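Phosphate-binding protein (Xanthomonas axonopodis pv. citri, PDB 5UB7) probably serves as the periplasmic substrate-binding component of a phosphate or phosphonate ABC transporter, and here holds the phosphates of an ATP molecule. Local coordinates at residues V4-R9 against R39-M44; G8-D13 against P46-M51; L82-R87 against P208-V213. All coordinates share one frame; numbering follows the deposited sequence.

Contact 1: residues V4-R9 against R39-M44; sequences VLVLGR and RGEILM. With ATP (adenosine-5'-triphosphate), chain C.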
loop_
_atom_site.group_PDB
_atom_site.type_symbol
_atom_site.label_atom_id
_atom_site.label_comp_id
_atom_site.label_asym_id
_atom_site.label_seq_id
_atom_site.Cartn_x
_atom_site.Cartn_y
_atom_site.Cartn_z
ATOM N N VAL A 4 18.801 -17.817 -6.786
ATOM C CA VAL A 4 17.455 -17.835 -6.212
ATOM C C VAL A 4 16.771 -16.528 -6.527
ATOM O O VAL A 4 17.429 -15.492 -6.520
ATOM C CB VAL A 4 17.443 -17.957 -4.670
ATOM C CG1 VAL A 4 16.071 -18.445 -4.208
ATOM C CG2 VAL A 4 18.570 -18.854 -4.175
ATOM N N LEU A 5 15.456 -16.574 -6.790
ATOM C CA LEU A 5 14.660 -15.333 -6.933
ATOM C C LEU A 5 13.787 -15.225 -5.721
ATOM O O LEU A 5 12.974 -16.139 -5.443
ATOM C CB LEU A 5 13.804 -15.322 -8.201
ATOM C CG LEU A 5 12.949 -14.061 -8.454
ATOM C CD1 LEU A 5 13.826 -12.839 -8.719
ATOM C CD2 LEU A 5 11.979 -14.278 -9.620
ATOM N N VAL A 6 13.968 -14.140 -4.967
ATOM C CA VAL A 6 13.191 -13.961 -3.763
ATOM C C VAL A 6 12.166 -12.835 -3.925
ATOM O O VAL A 6 12.510 -11.655 -4.116
ATOM C CB VAL A 6 14.075 -13.784 -2.512
ATOM C CG1 VAL A 6 13.214 -13.851 -1.257
ATOM C CG2 VAL A 6 15.137 -14.877 -2.448
ATOM N N LEU A 7 10.895 -13.247 -3.835
ATOM C CA LEU A 7 9.725 -12.361 -3.905
ATOM C C LEU A 7 9.228 -12.052 -2.500
ATOM O O LEU A 7 9.174 -12.921 -1.663
ATOM C CB LEU A 7 8.606 -13.045 -4.711
ATOM C CG LEU A 7 7.210 -12.439 -4.754
ATOM C CD1 LEU A 7 7.223 -10.958 -5.142
ATOM C CD2 LEU A 7 6.366 -13.276 -5.709
ATOM N N GLY A 8 8.847 -10.821 -2.235
ATOM C CA GLY A 8 8.142 -10.536 -0.990
ATOM C C GLY A 8 7.279 -9.308 -1.028
ATOM O O GLY A 8 7.135 -8.660 -2.070
ATOM N N ARG A 9 6.706 -9.003 0.131
ATOM C CA ARG A 9 6.110 -7.696 0.395
ATOM C C ARG A 9 6.126 -7.379 1.879
ATOM O O ARG A 9 6.348 -8.264 2.698
ATOM C CB ARG A 9 4.670 -7.624 -0.111
ATOM C CG ARG A 9 3.689 -8.568 0.574
ATOM C CD ARG A 9 2.263 -8.168 0.246
ATOM N NE ARG A 9 1.754 -7.195 1.187
ATOM C CZ ARG A 9 0.683 -6.435 0.995
ATOM N NH1 ARG A 9 -0.035 -6.498 -0.131
ATOM N NH2 ARG A 9 0.327 -5.574 1.949
ATOM N N ARG A 39 15.579 -21.276 -8.934
ATOM C CA ARG A 39 14.612 -21.513 -7.870
ATOM C C ARG A 39 14.134 -20.202 -7.252
ATOM O O ARG A 39 14.665 -19.124 -7.552
ATOM C CB ARG A 39 15.165 -22.500 -6.815
ATOM C CG ARG A 39 16.167 -21.914 -5.827
ATOM C CD ARG A 39 16.993 -22.970 -5.092
ATOM N NE ARG A 39 17.801 -23.719 -6.054
ATOM C CZ ARG A 39 18.990 -23.350 -6.540
ATOM N NH1 ARG A 39 19.598 -22.233 -6.141
ATOM N NH2 ARG A 39 19.593 -24.132 -7.434
ATOM N N GLY A 40 13.103 -20.327 -6.422
ATOM C CA GLY A 40 12.425 -19.203 -5.800
ATOM C C GLY A 40 12.058 -19.395 -4.331
ATOM O O GLY A 40 11.827 -20.510 -3.874
ATOM N N GLU A 41 12.010 -18.280 -3.606
ATOM C CA GLU A 41 11.603 -18.226 -2.215
ATOM C C GLU A 41 10.708 -17.011 -1.970
ATOM O O GLU A 41 10.787 -15.997 -2.670
ATOM C CB GLU A 41 12.846 -18.139 -1.314
ATOM C CG GLU A 41 13.397 -19.514 -0.920
ATOM C CD GLU A 41 14.873 -19.536 -0.495
ATOM O OE1 GLU A 41 15.522 -18.458 -0.271
ATOM O OE2 GLU A 41 15.377 -20.681 -0.402
ATOM N N ILE A 42 9.877 -17.122 -0.946
ATOM C CA ILE A 42 9.099 -16.008 -0.447
ATOM C C ILE A 42 9.792 -15.483 0.810
ATOM O O ILE A 42 10.188 -16.259 1.671
ATOM C CB ILE A 42 7.654 -16.433 -0.077
ATOM C CG1 ILE A 42 6.883 -16.993 -1.286
ATOM C CG2 ILE A 42 6.897 -15.286 0.580
ATOM C CD1 ILE A 42 6.872 -16.129 -2.488
ATOM N N LEU A 43 9.936 -14.172 0.927
ATOM C CA LEU A 43 10.379 -13.573 2.165
ATOM C C LEU A 43 9.675 -12.233 2.360
ATOM O O LEU A 43 10.006 -11.254 1.683
ATOM C CB LEU A 43 11.888 -13.386 2.176
ATOM C CG LEU A 43 12.436 -12.740 3.453
ATOM C CD1 LEU A 43 11.931 -13.384 4.754
ATOM C CD2 LEU A 43 13.949 -12.708 3.436
ATOM N N MET A 44 8.720 -12.208 3.295
ATOM C CA MET A 44 7.998 -10.997 3.639
ATOM C C MET A 44 8.718 -10.326 4.785
ATOM O O MET A 44 9.678 -10.875 5.324
ATOM C CB MET A 44 6.545 -11.317 3.981
ATOM C CG MET A 44 5.748 -11.685 2.749
ATOM S SD MET A 44 4.204 -12.489 3.124
ATOM C CE MET A 44 4.722 -14.168 3.462
HETATM P PG ATP C . -2.448 -0.134 1.259
HETATM O O1G ATP C . -0.938 -0.196 1.172
HETATM O O2G ATP C . -3.016 1.101 0.600
HETATM O O3G ATP C . -2.984 -0.381 2.678
HETATM P PB ATP C . -2.716 -2.930 0.498
HETATM O O1B ATP C . -1.254 -3.278 0.791
HETATM O O2B ATP C . -3.777 -3.577 1.355
HETATM O O3B ATP C . -3.078 -1.352 0.361
HETATM P PA ATP C . -3.791 -4.613 -1.563
HETATM O O1A ATP C . -3.624 -4.537 -3.059
HETATM O O2A ATP C . -3.290 -5.806 -0.762
HETATM O O3A ATP C . -2.988 -3.307 -1.057
HETATM O "O5'" ATP C . -5.367 -4.267 -1.287
#

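Contact 2: residues G8-D13 against P46-M51; sequences GRISDD and PDARQM. With ATP (adenosine-5'-triphosphate), chain C.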
loop_
_atom_site.group_PDB
_atom_site.type_symbol
_atom_site.label_atom_id
_atom_site.label_comp_id
_atom_site.label_asym_id
_atom_site.label_seq_id
_atom_site.Cartn_x
_atom_site.Cartn_y
_atom_site.Cartn_z
ATOM N N GLY A 8 8.847 -10.821 -2.235
ATOM C CA GLY A 8 8.142 -10.536 -0.990
ATOM C C GLY A 8 7.279 -9.308 -1.028
ATOM O O GLY A 8 7.135 -8.660 -2.070
ATOM N N ARG A 9 6.706 -9.003 0.131
ATOM C CA ARG A 9 6.110 -7.696 0.395
ATOM C C ARG A 9 6.126 -7.379 1.879
ATOM O O ARG A 9 6.348 -8.264 2.698
ATOM C CB ARG A 9 4.670 -7.624 -0.111
ATOM C CG ARG A 9 3.689 -8.568 0.574
ATOM C CD ARG A 9 2.263 -8.168 0.246
ATOM N NE ARG A 9 1.754 -7.195 1.187
ATOM C CZ ARG A 9 0.683 -6.435 0.995
ATOM N NH1 ARG A 9 -0.035 -6.498 -0.131
ATOM N NH2 ARG A 9 0.327 -5.574 1.949
ATOM N N ILE A 10 5.839 -6.113 2.200
ATOM C CA ILE A 10 5.678 -5.692 3.573
ATOM C C ILE A 10 4.331 -6.217 4.000
ATOM O O ILE A 10 3.347 -5.942 3.340
ATOM C CB ILE A 10 5.676 -4.179 3.726
ATOM C CG1 ILE A 10 6.964 -3.585 3.166
ATOM C CG2 ILE A 10 5.543 -3.816 5.201
ATOM C CD1 ILE A 10 6.875 -2.082 3.010
ATOM N N SER A 11 4.269 -6.960 5.094
ATOM C CA SER A 11 3.018 -7.578 5.464
ATOM C C SER A 11 2.787 -7.736 6.954
ATOM O O SER A 11 3.611 -8.331 7.660
ATOM C CB SER A 11 2.952 -8.966 4.831
ATOM O OG SER A 11 2.042 -9.777 5.536
ATOM N N ASP A 12 1.611 -7.293 7.389
ATOM C CA ASP A 12 1.145 -7.516 8.771
ATOM C C ASP A 12 0.340 -8.825 8.927
ATOM O O ASP A 12 -0.303 -9.055 9.965
ATOM C CB ASP A 12 0.308 -6.318 9.243
ATOM C CG ASP A 12 -0.975 -6.130 8.427
ATOM O OD1 ASP A 12 -0.984 -6.461 7.205
ATOM O OD2 ASP A 12 -1.968 -5.640 9.017
ATOM N N ASP A 13 0.372 -9.661 7.891
ATOM C CA ASP A 13 -0.400 -10.893 7.840
ATOM C C ASP A 13 0.288 -11.837 6.861
ATOM O O ASP A 13 -0.170 -11.992 5.705
ATOM C CB ASP A 13 -1.838 -10.588 7.387
ATOM C CG ASP A 13 -2.789 -11.758 7.611
ATOM O OD1 ASP A 13 -2.375 -12.817 8.166
ATOM O OD2 ASP A 13 -3.970 -11.605 7.225
ATOM N N PRO A 46 7.799 -7.384 8.284
ATOM C CA PRO A 46 6.730 -6.719 9.052
ATOM C C PRO A 46 6.523 -5.229 8.721
ATOM O O PRO A 46 5.424 -4.712 8.846
ATOM C CB PRO A 46 7.194 -6.859 10.514
ATOM C CG PRO A 46 8.406 -7.709 10.505
ATOM C CD PRO A 46 8.969 -7.710 9.133
ATOM N N ASP A 47 7.589 -4.549 8.326
ATOM C CA ASP A 47 7.520 -3.150 8.017
ATOM C C ASP A 47 8.536 -2.776 6.950
ATOM O O ASP A 47 9.394 -3.584 6.576
ATOM C CB ASP A 47 7.743 -2.335 9.300
ATOM C CG ASP A 47 9.038 -2.690 10.031
ATOM O OD1 ASP A 47 10.123 -2.697 9.415
ATOM O OD2 ASP A 47 8.963 -2.963 11.250
ATOM N N ALA A 48 8.435 -1.527 6.497
ATOM C CA ALA A 48 9.307 -0.960 5.481
ATOM C C ALA A 48 10.774 -0.982 5.857
ATOM O O ALA A 48 11.610 -1.220 4.990
ATOM C CB ALA A 48 8.878 0.460 5.164
ATOM N N ARG A 49 11.087 -0.790 7.142
ATOM C CA ARG A 49 12.501 -0.685 7.584
ATOM C C ARG A 49 13.242 -2.041 7.539
ATOM O O ARG A 49 14.413 -2.131 7.135
ATOM C CB ARG A 49 12.608 -0.014 8.964
ATOM C CG ARG A 49 11.595 1.132 9.145
ATOM C CD ARG A 49 11.939 2.259 10.132
ATOM N NE ARG A 49 12.012 1.754 11.498
ATOM C CZ ARG A 49 13.124 1.361 12.121
ATOM N NH1 ARG A 49 14.327 1.425 11.543
ATOM N NH2 ARG A 49 13.029 0.895 13.355
ATOM N N GLN A 50 12.544 -3.097 7.926
ATOM C CA GLN A 50 13.079 -4.455 7.821
ATOM C C GLN A 50 13.135 -4.928 6.361
ATOM O O GLN A 50 14.082 -5.592 5.952
ATOM C CB GLN A 50 12.241 -5.424 8.672
ATOM C CG GLN A 50 12.778 -6.845 8.741
ATOM C CD GLN A 50 14.171 -6.881 9.352
ATOM O OE1 GLN A 50 14.324 -6.604 10.534
ATOM N NE2 GLN A 50 15.189 -7.198 8.543
ATOM N N MET A 51 12.119 -4.587 5.579
ATOM C CA MET A 51 12.121 -4.935 4.156
ATOM C C MET A 51 13.270 -4.238 3.459
ATOM O O MET A 51 14.004 -4.839 2.678
ATOM C CB MET A 51 10.797 -4.542 3.487
ATOM C CG MET A 51 10.703 -4.977 2.021
ATOM S SD MET A 51 11.187 -6.688 1.714
ATOM C CE MET A 51 9.654 -7.569 1.571
HETATM P PG ATP C . -2.448 -0.134 1.259
HETATM O O1G ATP C . -0.938 -0.196 1.172
HETATM O O2G ATP C . -3.016 1.101 0.600
HETATM O O3G ATP C . -2.984 -0.381 2.678
HETATM P PB ATP C . -2.716 -2.930 0.498
HETATM O O1B ATP C . -1.254 -3.278 0.791
HETATM O O2B ATP C . -3.777 -3.577 1.355
HETATM O O3B ATP C . -3.078 -1.352 0.361
HETATM P PA ATP C . -3.791 -4.613 -1.563
HETATM O O1A ATP C . -3.624 -4.537 -3.059
HETATM O O2A ATP C . -3.290 -5.806 -0.762
HETATM O O3A ATP C . -2.988 -3.307 -1.057
HETATM O "O5'" ATP C . -5.367 -4.267 -1.287
#

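Contact 3: residues L82-R87 against P208-V213; sequences LLMTER and PVPRAV. With ATP (adenosine-5'-triphosphate), chain C.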
loop_
_atom_site.group_PDB
_atom_site.type_symbol
_atom_site.label_atom_id
_atom_site.label_comp_id
_atom_site.label_asym_id
_atom_site.label_seq_id
_atom_site.Cartn_x
_atom_site.Cartn_y
_atom_site.Cartn_z
ATOM N N LEU A 82 10.101 -1.395 -11.327
ATOM C CA LEU A 82 10.272 -2.261 -12.494
ATOM C C LEU A 82 9.119 -2.045 -13.482
ATOM O O LEU A 82 9.320 -1.861 -14.678
ATOM C CB LEU A 82 10.293 -3.725 -12.055
ATOM C CG LEU A 82 10.711 -4.715 -13.143
ATOM C CD1 LEU A 82 12.215 -4.760 -13.293
ATOM C CD2 LEU A 82 10.173 -6.102 -12.845
ATOM N N LEU A 83 7.902 -2.137 -12.976
ATOM C CA LEU A 83 6.692 -1.937 -13.780
ATOM C C LEU A 83 5.676 -1.294 -12.888
ATOM O O LEU A 83 5.735 -1.488 -11.674
ATOM C CB LEU A 83 6.127 -3.283 -14.214
ATOM C CG LEU A 83 6.999 -4.083 -15.169
ATOM C CD1 LEU A 83 6.530 -5.533 -15.281
ATOM C CD2 LEU A 83 7.003 -3.382 -16.515
ATOM N N MET A 84 4.771 -0.533 -13.481
ATOM C CA MET A 84 3.529 -0.119 -12.807
ATOM C C MET A 84 2.571 -1.275 -12.879
ATOM O O MET A 84 2.549 -2.002 -13.872
ATOM C CB MET A 84 2.878 1.115 -13.454
ATOM C CG MET A 84 3.805 2.305 -13.558
ATOM S SD MET A 84 4.601 2.751 -12.007
ATOM C CE MET A 84 3.185 3.374 -11.081
ATOM N N THR A 85 1.801 -1.431 -11.812
ATOM C CA THR A 85 0.938 -2.571 -11.605
ATOM C C THR A 85 -0.491 -2.053 -11.451
ATOM O O THR A 85 -0.745 -0.983 -10.850
ATOM C CB THR A 85 1.354 -3.343 -10.345
ATOM O OG1 THR A 85 2.753 -3.600 -10.408
ATOM C CG2 THR A 85 0.586 -4.652 -10.183
ATOM N N GLU A 86 -1.410 -2.862 -11.984
ATOM C CA GLU A 86 -2.833 -2.579 -12.067
ATOM C C GLU A 86 -3.578 -3.706 -11.338
ATOM O O GLU A 86 -3.314 -4.863 -11.564
ATOM C CB GLU A 86 -3.178 -2.496 -13.561
ATOM C CG GLU A 86 -4.626 -2.262 -13.915
ATOM C CD GLU A 86 -4.850 -2.368 -15.410
ATOM O OE1 GLU A 86 -4.170 -1.584 -16.137
ATOM O OE2 GLU A 86 -5.681 -3.241 -15.819
ATOM N N ARG A 87 -4.508 -3.368 -10.452
ATOM C CA ARG A 87 -5.188 -4.358 -9.600
ATOM C C ARG A 87 -6.711 -4.180 -9.632
ATOM O O ARG A 87 -7.210 -3.052 -9.559
ATOM C CB ARG A 87 -4.696 -4.226 -8.160
ATOM C CG ARG A 87 -3.302 -4.794 -7.949
ATOM C CD ARG A 87 -2.847 -4.552 -6.530
ATOM N NE ARG A 87 -1.473 -4.990 -6.343
ATOM C CZ ARG A 87 -0.799 -4.921 -5.197
ATOM N NH1 ARG A 87 -1.355 -4.439 -4.093
ATOM N NH2 ARG A 87 0.450 -5.346 -5.162
ATOM N N PRO A 208 -5.856 10.999 -6.653
ATOM C CA PRO A 208 -5.471 9.611 -6.789
ATOM C C PRO A 208 -3.970 9.430 -6.947
ATOM O O PRO A 208 -3.242 10.362 -7.207
ATOM C CB PRO A 208 -6.248 9.138 -8.026
ATOM C CG PRO A 208 -6.947 10.331 -8.569
ATOM C CD PRO A 208 -6.342 11.537 -7.926
ATOM N N VAL A 209 -3.509 8.222 -6.717
ATOM C CA VAL A 209 -2.110 7.889 -6.986
ATOM C C VAL A 209 -2.157 6.571 -7.713
ATOM O O VAL A 209 -3.177 5.862 -7.639
ATOM C CB VAL A 209 -1.262 7.827 -5.702
ATOM C CG1 VAL A 209 -1.163 9.218 -5.055
ATOM C CG2 VAL A 209 -1.829 6.819 -4.719
ATOM N N PRO A 210 -1.074 6.221 -8.402
ATOM C CA PRO A 210 -1.058 4.896 -8.986
ATOM C C PRO A 210 -1.236 3.831 -7.915
ATOM O O PRO A 210 -0.767 3.996 -6.782
ATOM C CB PRO A 210 0.309 4.805 -9.629
ATOM C CG PRO A 210 0.806 6.205 -9.760
ATOM C CD PRO A 210 0.185 6.947 -8.620
ATOM N N ARG A 211 -1.910 2.757 -8.312
ATOM C CA ARG A 211 -2.445 1.708 -7.438
ATOM C C ARG A 211 -1.354 0.844 -6.784
ATOM O O ARG A 211 -1.510 0.447 -5.639
ATOM C CB ARG A 211 -3.422 0.854 -8.284
ATOM C CG ARG A 211 -4.062 -0.372 -7.651
ATOM C CD ARG A 211 -5.271 -0.030 -6.821
ATOM N NE ARG A 211 -5.725 -1.155 -6.018
ATOM C CZ ARG A 211 -5.109 -1.620 -4.929
ATOM N NH1 ARG A 211 -3.963 -1.080 -4.478
ATOM N NH2 ARG A 211 -5.628 -2.674 -4.293
ATOM N N ALA A 212 -0.256 0.590 -7.512
ATOM C CA ALA A 212 0.784 -0.394 -7.136
ATOM C C ALA A 212 1.934 -0.398 -8.135
ATOM O O ALA A 212 1.786 0.096 -9.254
ATOM C CB ALA A 212 0.209 -1.798 -7.045
ATOM N N VAL A 213 3.058 -0.984 -7.722
ATOM C CA VAL A 213 4.272 -1.016 -8.513
ATOM C C VAL A 213 5.085 -2.269 -8.110
ATOM O O VAL A 213 5.077 -2.701 -6.965
ATOM C CB VAL A 213 5.016 0.323 -8.318
ATOM C CG1 VAL A 213 5.241 0.566 -6.835
ATOM C CG2 VAL A 213 6.322 0.421 -9.093
HETATM P PG ATP C . -2.448 -0.134 1.259
HETATM O O1G ATP C . -0.938 -0.196 1.172
HETATM O O2G ATP C . -3.016 1.101 0.600
HETATM O O3G ATP C . -2.984 -0.381 2.678
HETATM P PB ATP C . -2.716 -2.930 0.498
HETATM O O1B ATP C . -1.254 -3.278 0.791
HETATM O O2B ATP C . -3.777 -3.577 1.355
HETATM O O3B ATP C . -3.078 -1.352 0.361
HETATM P PA ATP C . -3.791 -4.613 -1.563
HETATM O O1A ATP C . -3.624 -4.537 -3.059
HETATM O O2A ATP C . -3.290 -5.806 -0.762
HETATM O O3A ATP C . -2.988 -3.307 -1.057
HETATM O "O5'" ATP C . -5.367 -4.267 -1.287
#

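Contact 1: residues V4-R9 against R39-M44
Val4 lays its two methyls against Arg39 and Glu41, long polar side chains that leave the same face of a parallel beta pair. With CG1 anti to the backbone N (chi1 -161°), that methyl lies 3.8 Å from Arg39 CG and 4.0 Å from Glu41 OE1. The other branch, CG2, reaches the edge of the Arg39 guanidinium, near its plane. Arg39 gets there because its chain folds at chi3 (63°), which turns the end of the side chain back toward Val4; its NH1 also makes a weak hydrogen bond to Ser3. Glu41 touches twice, CB on Val6 CG2 and the carboxylate on Val4 CG1. Val6 CG1 meets Leu43 CB at 3.7 Å, just beyond the end of strand 39-42.

The backbones pair in the regular parallel pattern. On each side alternate residues face the partner: Leu5 and Leu7 bond through N and O, as Glu41 does between them, with Arg39 O and Leu43 N at the ends. Leu5 N donates to Arg39 O (2.8 Å), Glu41 N to Leu5 O, Leu7 N to Glu41 O (3.0 Å) and Leu43 N to Leu7 O. A CA-H...O contact from Gly8 CA to Leu43 O (3.3 Å) carries the pairing past the last of these bonds. Just past the strand end Arg9 O rests against Met44 CB, and the Arg9 side chain carries NH2 to ATP O1B, a 3.0 Å hydrogen bond.

This is the opening beta-alpha-beta unit of a periplasmic binding protein fold: helix 14-28 links the strands and packs Tyr18, Leu21 and Leu25 on Ile42. Strand 62-65 pairs in parallel with strand 4-8 as well, and its Trp62 touches Leu5 and Leu7.

Contact 2: residues G8-D13 against P46-M51
No hydrogen bond crosses this contact; Ile10 joins the loop to the start of helix 48-56 with each of the three carbons beyond CB on a different residue. CG2 sits 3.5 Å from Asp47 CA, CD1 lies 3.6 Å from Ala48 CA, and CG1 faces Met51 CB at 4.0 Å. Met51 adds a second touch: CG is anti to the backbone N (chi1 -176°) and the chain bends twice beyond it, leaving the CE methyl against the carbonyl carbon of Arg9 (CE to C 3.5 Å).

Polar bonds shape each side separately. Asp47 is the N-cap, its OD1 accepting from Gln50 N at 2.9 Å, while Ser11 OG takes Asp13 N in an ST turn that leads into helix 14-28. Arg9 NE binds Ile10 O at 3.0 Å from 42° above the carbonyl plane, so the residue that packs on the helix also helps to orient the guanidinium that meets the ATP phosphates.

Glu65, from strand 62-65, accepts from Ile10 N. Helix 67-75 borders the contact, with Leu73 touching Ile10 and Met51 and Leu72 touching Ala48; Val63 of strand 62-65 also meets Met51.

Contact 3: residues L82-R87 against P208-V213
The phosphate site of the ligand cleft takes two of its arginines from here, Arg87 at the end of strand 79-87 and Arg211 within the interrupted strand 209-217. Their side chains cross at about a right angle, with guanidinium planes 75° apart, and converge on one oxygen of the ATP alpha-phosphate. Arg211 NH2 donates to O1A at 3.0 Å and more weakly to O5'; Arg87 NH1 approaches O1A as well, at a distance too short to be trusted in detail. Arg87 CD lies over the centre of the Arg211 guanidinium, 3.9 Å above the plane, and the extended chain carries the Arg87 guanidinium on to the phosphate. Ala212 CB covers one face of the Arg87 guanidinium, toward the rim. The shared phosphate oxygen probably offsets the two positive charges, while Ser64 accepts from Arg87 NH2 and Phe93 forms a cation-pi contact with Arg211.

Behind the arginines the strands make a short antiparallel beta pairing. Met84 and Val213 are a non-hydrogen-bonded pair, and Thr85 N donates to Ala212 O at 3.0 Å, from 49° above the carbonyl plane. Next to this pair, before Met84 on one strand and after Val213 on the other, is a classic beta bulge in which Leu82 and Leu83 both face Glu214, the residue that also bonds Thr85 OG1.

On the Met84 face, the methionine chain bends at chi2 and chi3 to bring CE to within 3.5 Å of Pro210 CB. Its SD passes 4.1 Å from Val213 CG2, a methyl that also presses on Leu83 O (3.3 Å). Helix 259-278 adds Ser261 and Leu265 to the surroundings of Met84.

Overall arrangement
All three contacts reach the ATP phosphates, contacts 1 and 2 through the same residue, Arg9. These two contacts share Gly8 as well, have centres about 13 Å apart and touch directly, Leu43 O lying 3.7 Å from Met51 CE. Contact 3 comes much later in the chain: its centre is about 20 Å from that of contact 1 and 18 Å from that of contact 2, with nearest atoms about 5 Å away in both cases and no touch. Its arginines converge on the alpha-phosphate, whereas Arg9 works chiefly on the beta-phosphate. Thr66, Ser123, Thr124, Ser125 and Lys164 supply further hydrogen bonds, and the ligand site is thus assembled from well-separated parts of the chain.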